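Local coordinates for 2,3-dihydroxy-2,3-dihydrophenylpropionate dehydrogenase (Pseudomonas sp. MC1, PDB 5XTF), which catalyses the oxidation of cis-naphthalene dihydrodiol to 1,2-dihydroxynaphthalene, with NAD(+) as the hydride acceptor, at residues B[99-104]-B[152-157]; B[105-110]-B[130-135]. All coordinates share one frame; numbering follows the deposited sequence.

Interaction 1 (B[99-104]-B[152-157]); sequences DCFIAN and GSVVMT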
ATOM      1  N   ASP B  99     -15.258 -16.883 -21.279  1.00 28.27           N
ATOM      2  CA  ASP B  99     -13.853 -16.509 -21.131  1.00 27.77           C
ATOM      3  C   ASP B  99     -13.585 -15.529 -19.996  1.00 29.48           C
ATOM      4  O   ASP B  99     -12.511 -15.585 -19.396  1.00 25.53           O
ATOM      5  CB  ASP B  99     -13.307 -15.910 -22.433  1.00 28.84           C
ATOM      6  CG  ASP B  99     -13.356 -16.892 -23.586  1.00 35.58           C
ATOM      7  OD1 ASP B  99     -12.458 -17.761 -23.659  1.00 36.59           O
ATOM      8  OD2 ASP B  99     -14.297 -16.797 -24.416  1.00 37.54           O
ATOM      9  N   CYS B 100     -14.505 -14.621 -19.691  1.00 27.27           N
ATOM     10  CA  CYS B 100     -14.243 -13.589 -18.702  1.00 25.69           C
ATOM     11  C   CYS B 100     -15.518 -13.310 -17.930  1.00 22.51           C
ATOM     12  O   CYS B 100     -16.600 -13.253 -18.516  1.00 26.67           O
ATOM     13  CB  CYS B 100     -13.732 -12.299 -19.362  1.00 26.11           C
ATOM     14  SG  CYS B 100     -13.246 -10.979 -18.180  1.00 31.30           S
ATOM     15  N   PHE B 101     -15.397 -13.174 -16.619  1.00 22.40           N
ATOM     16  CA  PHE B 101     -16.508 -12.761 -15.770  1.00 22.78           C
ATOM     17  C   PHE B 101     -16.151 -11.432 -15.120  1.00 24.88           C
ATOM     18  O   PHE B 101     -15.102 -11.317 -14.469  1.00 21.13           O
ATOM     19  CB  PHE B 101     -16.828 -13.802 -14.692  1.00 20.61           C
ATOM     20  CG  PHE B 101     -17.923 -13.362 -13.750  1.00 21.62           C
ATOM     21  CD1 PHE B 101     -19.239 -13.312 -14.181  1.00 25.96           C
ATOM     22  CD2 PHE B 101     -17.643 -12.987 -12.450  1.00 24.88           C
ATOM     23  CE1 PHE B 101     -20.255 -12.902 -13.338  1.00 22.74           C
ATOM     24  CE2 PHE B 101     -18.666 -12.577 -11.599  1.00 23.40           C
ATOM     25  CZ  PHE B 101     -19.967 -12.536 -12.050  1.00 23.99           C
ATOM     26  N   ILE B 102     -17.015 -10.434 -15.303  1.00 24.12           N
ATOM     27  CA  ILE B 102     -16.827  -9.098 -14.758  1.00 19.37           C
ATOM     28  C   ILE B 102     -17.888  -8.893 -13.694  1.00 24.59           C
ATOM     29  O   ILE B 102     -19.080  -8.769 -14.009  1.00 23.02           O
ATOM     30  CB  ILE B 102     -16.922  -8.007 -15.828  1.00 22.91           C
ATOM     31  CG1 ILE B 102     -15.867  -8.222 -16.914  1.00 27.24           C
ATOM     32  CG2 ILE B 102     -16.791  -6.635 -15.191  1.00 23.72           C
ATOM     33  CD1 ILE B 102     -15.835  -7.117 -17.944  1.00 26.94           C
ATOM     34  N   ALA B 103     -17.460  -8.868 -12.437  1.00 22.20           N
ATOM     35  CA  ALA B 103     -18.353  -8.618 -11.317  1.00 22.60           C
ATOM     36  C   ALA B 103     -18.301  -7.126 -11.040  1.00 25.06           C
ATOM     37  O   ALA B 103     -17.262  -6.605 -10.622  1.00 26.95           O
ATOM     38  CB  ALA B 103     -17.930  -9.436 -10.102  1.00 20.85           C
ATOM     39  N   ASN B 104     -19.419  -6.440 -11.266  1.00 23.12           N
ATOM     40  CA  ASN B 104     -19.422  -4.983 -11.293  1.00 24.17           C
ATOM     41  C   ASN B 104     -20.612  -4.354 -10.595  1.00 25.97           C
ATOM     42  O   ASN B 104     -20.540  -3.167 -10.257  1.00 26.67           O
ATOM     43  CB  ASN B 104     -19.364  -4.483 -12.750  1.00 25.89           C
ATOM     44  CG  ASN B 104     -19.716  -3.017 -12.894  1.00 28.37           C
ATOM     45  OD1 ASN B 104     -18.983  -2.133 -12.429  1.00 29.40           O
ATOM     46  ND2 ASN B 104     -20.844  -2.743 -13.542  1.00 23.92           N
ATOM     47  N   GLY B 152      -9.800 -18.813 -18.010  1.00 22.25           N
ATOM     48  CA  GLY B 152     -10.217 -17.460 -18.283  1.00 23.28           C
ATOM     49  C   GLY B 152      -9.813 -16.504 -17.195  1.00 24.56           C
ATOM     50  O   GLY B 152      -8.902 -16.770 -16.407  1.00 27.53           O
ATOM     51  N   SER B 153     -10.503 -15.366 -17.141  1.00 21.90           N
ATOM     52  CA  SER B 153     -10.165 -14.390 -16.117  1.00 27.59           C
ATOM     53  C   SER B 153     -11.414 -13.855 -15.419  1.00 25.13           C
ATOM     54  O   SER B 153     -12.553 -14.082 -15.840  1.00 22.26           O
ATOM     55  CB  SER B 153      -9.335 -13.234 -16.707  1.00 24.29           C
ATOM     56  OG  SER B 153     -10.102 -12.425 -17.571  1.00 26.24           O
ATOM     57  N   VAL B 154     -11.164 -13.147 -14.314  1.00 23.66           N
ATOM     58  CA  VAL B 154     -12.164 -12.391 -13.575  1.00 19.08           C
ATOM     59  C   VAL B 154     -11.702 -10.945 -13.493  1.00 22.92           C
ATOM     60  O   VAL B 154     -10.512 -10.680 -13.293  1.00 22.19           O
ATOM     61  CB  VAL B 154     -12.376 -12.969 -12.163  1.00 19.53           C
ATOM     62  CG1 VAL B 154     -13.377 -12.142 -11.406  1.00 21.24           C
ATOM     63  CG2 VAL B 154     -12.831 -14.389 -12.259  1.00 20.93           C
ATOM     64  N   VAL B 155     -12.634 -10.009 -13.646  1.00 19.43           N
ATOM     65  CA  VAL B 155     -12.382  -8.601 -13.354  1.00 19.71           C
ATOM     66  C   VAL B 155     -13.470  -8.137 -12.414  1.00 21.31           C
ATOM     67  O   VAL B 155     -14.658  -8.304 -12.713  1.00 20.33           O
ATOM     68  CB  VAL B 155     -12.361  -7.711 -14.606  1.00 21.84           C
ATOM     69  CG1 VAL B 155     -11.856  -6.320 -14.233  1.00 21.59           C
ATOM     70  CG2 VAL B 155     -11.506  -8.330 -15.694  1.00 23.84           C
ATOM     71  N   MET B 156     -13.073  -7.575 -11.275  1.00 19.34           N
ATOM     72  CA  MET B 156     -13.995  -6.983 -10.330  1.00 18.46           C
ATOM     73  C   MET B 156     -13.899  -5.469 -10.395  1.00 18.97           C
ATOM     74  O   MET B 156     -12.829  -4.900 -10.640  1.00 18.81           O
ATOM     75  CB  MET B 156     -13.709  -7.448  -8.902  1.00 20.50           C
ATOM     76  CG  MET B 156     -14.062  -8.903  -8.632  1.00 21.26           C
ATOM     77  SD  MET B 156     -13.426  -9.479  -7.042  1.00 28.47           S
ATOM     78  CE  MET B 156     -11.858 -10.193  -7.505  1.00 26.75           C
ATOM     79  N   THR B 157     -15.025  -4.817 -10.181  1.00 16.44           N
ATOM     80  CA  THR B 157     -15.034  -3.378  -9.987  1.00 19.16           C
ATOM     81  C   THR B 157     -14.770  -3.100  -8.507  1.00 22.44           C
ATOM     82  O   THR B 157     -15.565  -3.479  -7.634  1.00 20.79           O
ATOM     83  CB  THR B 157     -16.367  -2.781 -10.448  1.00 25.29           C
ATOM     84  OG1 THR B 157     -16.516  -2.950 -11.868  1.00 24.74           O
ATOM     85  CG2 THR B 157     -16.453  -1.310 -10.098  1.00 22.24           C
TER

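Interaction 2 (B[105-110]-B[130-135]); sequences AGIWDY and DINVKS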
ATOM      1  N   ALA B 105     -21.705  -5.075 -10.378  1.00 27.52           N
ATOM      2  CA  ALA B 105     -22.864  -4.471  -9.738  1.00 34.36           C
ATOM      3  C   ALA B 105     -22.461  -3.913  -8.375  1.00 31.03           C
ATOM      4  O   ALA B 105     -21.770  -4.575  -7.597  1.00 33.71           O
ATOM      5  CB  ALA B 105     -23.999  -5.497  -9.615  1.00 25.77           C
ATOM      6  N   GLY B 106     -22.831  -2.660  -8.110  1.00 33.41           N
ATOM      7  CA  GLY B 106     -22.438  -2.012  -6.877  1.00 35.82           C
ATOM      8  C   GLY B 106     -23.562  -1.163  -6.318  1.00 36.43           C
ATOM      9  O   GLY B 106     -24.563  -0.903  -6.991  1.00 38.09           O
ATOM     10  N   ILE B 107     -23.379  -0.744  -5.062  1.00 35.24           N
ATOM     11  CA  ILE B 107     -24.290   0.181  -4.398  1.00 34.21           C
ATOM     12  C   ILE B 107     -23.473   1.072  -3.476  1.00 36.05           C
ATOM     13  O   ILE B 107     -22.449   0.657  -2.928  1.00 36.41           O
ATOM     14  CB  ILE B 107     -25.411  -0.556  -3.615  1.00 37.31           C
ATOM     15  CG1 ILE B 107     -26.524   0.406  -3.216  1.00 40.94           C
ATOM     16  CG2 ILE B 107     -24.879  -1.218  -2.361  1.00 32.09           C
ATOM     17  CD1 ILE B 107     -27.625  -0.265  -2.432  1.00 49.51           C
ATOM     18  N   TRP B 108     -23.937   2.308  -3.306  1.00 40.26           N
ATOM     19  CA  TRP B 108     -23.314   3.306  -2.450  1.00 38.10           C
ATOM     20  C   TRP B 108     -23.963   3.292  -1.065  1.00 41.21           C
ATOM     21  O   TRP B 108     -24.975   2.628  -0.834  1.00 38.67           O
ATOM     22  CB  TRP B 108     -23.438   4.699  -3.082  1.00 39.85           C
ATOM     23  CG  TRP B 108     -22.434   5.701  -2.576  1.00 38.56           C
ATOM     24  CD1 TRP B 108     -21.163   5.446  -2.157  1.00 37.04           C
ATOM     25  CD2 TRP B 108     -22.626   7.115  -2.440  1.00 40.53           C
ATOM     26  NE1 TRP B 108     -20.545   6.616  -1.769  1.00 38.62           N
ATOM     27  CE2 TRP B 108     -21.424   7.655  -1.933  1.00 43.09           C
ATOM     28  CE3 TRP B 108     -23.696   7.978  -2.703  1.00 40.99           C
ATOM     29  CZ2 TRP B 108     -21.266   9.021  -1.679  1.00 41.79           C
ATOM     30  CZ3 TRP B 108     -23.538   9.329  -2.452  1.00 39.05           C
ATOM     31  CH2 TRP B 108     -22.328   9.840  -1.945  1.00 40.34           C
ATOM     32  N   ASP B 109     -23.364   4.045  -0.132  1.00 37.64           N
ATOM     33  CA  ASP B 109     -23.945   4.213   1.193  1.00 38.30           C
ATOM     34  C   ASP B 109     -24.291   5.656   1.532  1.00 39.36           C
ATOM     35  O   ASP B 109     -24.713   5.921   2.660  1.00 39.27           O
ATOM     36  CB  ASP B 109     -23.018   3.633   2.271  1.00 35.83           C
ATOM     37  CG  ASP B 109     -21.803   4.502   2.565  1.00 37.50           C
ATOM     38  OD1 ASP B 109     -21.493   5.437   1.782  1.00 36.24           O
ATOM     39  OD2 ASP B 109     -21.131   4.207   3.590  1.00 35.72           O
ATOM     40  N   TYR B 110     -24.121   6.591   0.596  1.00 38.90           N
ATOM     41  CA  TYR B 110     -24.567   7.976   0.769  1.00 40.75           C
ATOM     42  C   TYR B 110     -24.012   8.579   2.062  1.00 41.11           C
ATOM     43  O   TYR B 110     -24.724   9.237   2.825  1.00 38.99           O
ATOM     44  CB  TYR B 110     -26.100   8.065   0.709  1.00 41.22           C
ATOM     45  CG  TYR B 110     -26.654   7.582  -0.620  1.00 45.28           C
ATOM     46  CD1 TYR B 110     -26.888   8.472  -1.666  1.00 46.35           C
ATOM     47  CD2 TYR B 110     -26.909   6.230  -0.845  1.00 46.84           C
ATOM     48  CE1 TYR B 110     -27.373   8.031  -2.893  1.00 44.26           C
ATOM     49  CE2 TYR B 110     -27.394   5.780  -2.072  1.00 46.90           C
ATOM     50  CZ  TYR B 110     -27.623   6.687  -3.088  1.00 46.31           C
ATOM     51  OH  TYR B 110     -28.106   6.256  -4.298  1.00 50.79           O
ATOM     52  N   ASP B 130     -23.689  -7.418   1.081  1.00 26.27           N
ATOM     53  CA  ASP B 130     -24.316  -8.395   0.197  1.00 26.47           C
ATOM     54  C   ASP B 130     -24.042  -8.075  -1.267  1.00 24.74           C
ATOM     55  O   ASP B 130     -23.746  -8.977  -2.062  1.00 25.03           O
ATOM     56  CB  ASP B 130     -25.820  -8.464   0.452  1.00 23.97           C
ATOM     57  CG  ASP B 130     -26.156  -9.263   1.682  1.00 31.28           C
ATOM     58  OD1 ASP B 130     -25.298 -10.082   2.078  1.00 33.12           O
ATOM     59  OD2 ASP B 130     -27.258  -9.071   2.255  1.00 34.01           O
ATOM     60  N   ILE B 131     -24.112  -6.800  -1.641  1.00 24.98           N
ATOM     61  CA  ILE B 131     -23.994  -6.417  -3.048  1.00 24.81           C
ATOM     62  C   ILE B 131     -22.547  -6.199  -3.458  1.00 26.68           C
ATOM     63  O   ILE B 131     -22.108  -6.684  -4.505  1.00 28.82           O
ATOM     64  CB  ILE B 131     -24.825  -5.151  -3.330  1.00 28.88           C
ATOM     65  CG1 ILE B 131     -26.312  -5.431  -3.168  1.00 29.98           C
ATOM     66  CG2 ILE B 131     -24.522  -4.642  -4.726  1.00 31.74           C
ATOM     67  CD1 ILE B 131     -27.157  -4.172  -3.238  1.00 34.96           C
ATOM     68  N   ASN B 132     -21.803  -5.418  -2.676  1.00 25.82           N
ATOM     69  CA  ASN B 132     -20.451  -5.043  -3.068  1.00 26.55           C
ATOM     70  C   ASN B 132     -19.425  -6.131  -2.808  1.00 22.35           C
ATOM     71  O   ASN B 132     -18.330  -6.047  -3.359  1.00 26.16           O
ATOM     72  CB  ASN B 132     -20.008  -3.774  -2.346  1.00 23.45           C
ATOM     73  CG  ASN B 132     -20.858  -2.584  -2.696  1.00 26.90           C
ATOM     74  OD1 ASN B 132     -21.660  -2.627  -3.635  1.00 30.62           O
ATOM     75  ND2 ASN B 132     -20.680  -1.503  -1.960  1.00 25.64           N
ATOM     76  N   VAL B 133     -19.742  -7.148  -2.006  1.00 22.06           N
ATOM     77  CA  VAL B 133     -18.759  -8.167  -1.659  1.00 18.32           C
ATOM     78  C   VAL B 133     -19.321  -9.571  -1.814  1.00 19.30           C
ATOM     79  O   VAL B 133     -18.786 -10.371  -2.587  1.00 22.65           O
ATOM     80  CB  VAL B 133     -18.222  -7.972  -0.231  1.00 20.69           C
ATOM     81  CG1 VAL B 133     -17.148  -9.030   0.073  1.00 16.22           C
ATOM     82  CG2 VAL B 133     -17.670  -6.552  -0.041  1.00 19.33           C
ATOM     83  N   LYS B 134     -20.386  -9.895  -1.077  1.00 20.19           N
ATOM     84  CA  LYS B 134     -20.873 -11.270  -1.092  1.00 23.16           C
ATOM     85  C   LYS B 134     -21.288 -11.702  -2.499  1.00 21.26           C
ATOM     86  O   LYS B 134     -20.991 -12.825  -2.930  1.00 23.37           O
ATOM     87  CB  LYS B 134     -22.037 -11.445  -0.116  1.00 22.53           C
ATOM     88  CG  LYS B 134     -22.227 -12.900   0.225  1.00 21.48           C
ATOM     89  CD  LYS B 134     -23.500 -13.188   1.007  1.00 23.92           C
ATOM     90  CE  LYS B 134     -23.570 -14.691   1.307  1.00 29.69           C
ATOM     91  NZ  LYS B 134     -24.699 -15.067   2.206  1.00 28.46           N
ATOM     92  N   SER B 135     -21.941 -10.824  -3.243  1.00 20.88           N
ATOM     93  CA  SER B 135     -22.378 -11.239  -4.565  1.00 24.58           C
ATOM     94  C   SER B 135     -21.223 -11.293  -5.571  1.00 22.25           C
ATOM     95  O   SER B 135     -21.362 -11.946  -6.608  1.00 25.20           O
ATOM     96  CB  SER B 135     -23.501 -10.330  -5.064  1.00 22.79           C
ATOM     97  OG  SER B 135     -22.959  -9.104  -5.515  1.00 31.14           O
TER
HETATM   98  O   HOH W   1     -22.423  -7.108  -7.571  1.00 34.71           O

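Interaction 1 (B[99-104]-B[152-157])
Asn104 has CG anti to its backbone N (chi1 165°), and Thr157 has OG1 anti to its carbonyl carbon and beside its backbone N; together these rotations bring Thr157 OG1 within 2.7 Å of Asn104 OD1. Thr157 OG1 donates in this bond, arriving at a bent C=O...donor angle of 114° and tilted out of the amide plane. The same hydroxyl is also hydrogen-bonded to Tyr250, so two polar partners hold it in a buried setting. The backbones carrying these groups are parallel strands, 100-103 and 153-157, with axes 4.7 Å apart and inclined by 13°. Phe101 N donates to Ser153 O at 3.1 Å and Val155 N to Phe101 O at 2.9 Å, and Thr157 N lies almost on the C=O axis of Ala103. This alternation is the hydrogen-bonding pattern of a parallel sheet, here at the middle of the Rossmann fold of the SDR family; strand 25-28 pairs with the far edge of 100-103, and strand 195-201 flanks 153-157. Side chains divide between the two faces. On one, Cys100 SG touches Val155 CG2 at 4.0 Å and Ile102 packs against the same valine, covered by helix 248-254. On the other, Val154 CG1 sits at the edge of the Phe101 ring, near its plane, while Ala103 CB meets Met156 CG at 4.2 Å; helices 118-150 and 170-190 pack there. At the N-terminal end of both strands, Asp99 O accepts Ser153 N and also receives a CA-H...O contact from Gly152 CA at 3.2 Å; in this backbone conformation a side-chain carbon on Gly152 would probably collide with that oxygen.

Interaction 2 (B[105-110]-B[130-135])
Gly106 and Asn132 bring their CA atoms to 5.3 Å, where an irregular loop passes a helix widened by a pi-type turn, marked by the bond from Ser135 N to Asp130 O (2.8 Å). Ala105 and Gly106 complete the Asn-Ala-Gly motif of classical SDR enzymes, and the asparagine on the widened turn is likewise characteristic of that family. With CG beside its backbone N (chi1 -63°), Asn132 presents its whole amide to the main chain of Ile107. Ile107 N donates to a lone pair of Asn132 OD1 at 2.9 Å, and Asn132 ND2 donates to Ile107 O at 3.0 Å, with that acceptor only 1° out of the amide plane. The pair of bonds fixes the flip of the amide, whose ND2 also hydrogen-bonds Ser175 OG of helix 170-190. An alanine here would probably leave both Ile107 N and Ile107 O without these mates and let the loop drift from the helix. Next to this amide, the side chains of Ile107 and Ile131 cross at about a right angle, CG2 of Ile107 meeting CD1 of Ile131 at 3.8 Å. A water donates to Ala105 O at 2.6 Å and to Ile131 O at 3.1 Å, and Ile131 O also accepts Ser135 OG at 2.8 Å.

In the fold
The two interactions lie with centres about 16 Å apart and follow one run of chain: 99-104 passes directly into 105-110, and helix 118-150, which carries 130-135, leads on to strand 153-157. Thr29 OG1 ties the junction by hydrogen-bonding both Asn104 N and Ala105 N. Both contacts border the NAD(+) site, where no cofactor is bound in this chain. Asn104, itself a cofactor-binding residue, has its side chain about 4 Å from that of Ile35, and the Ala105 side chain is about 4 Å from that of Val78. Lys176 is shared: its side chain lies about 4 Å from those of both Thr157 in interaction 1 and Asn132 in interaction 2.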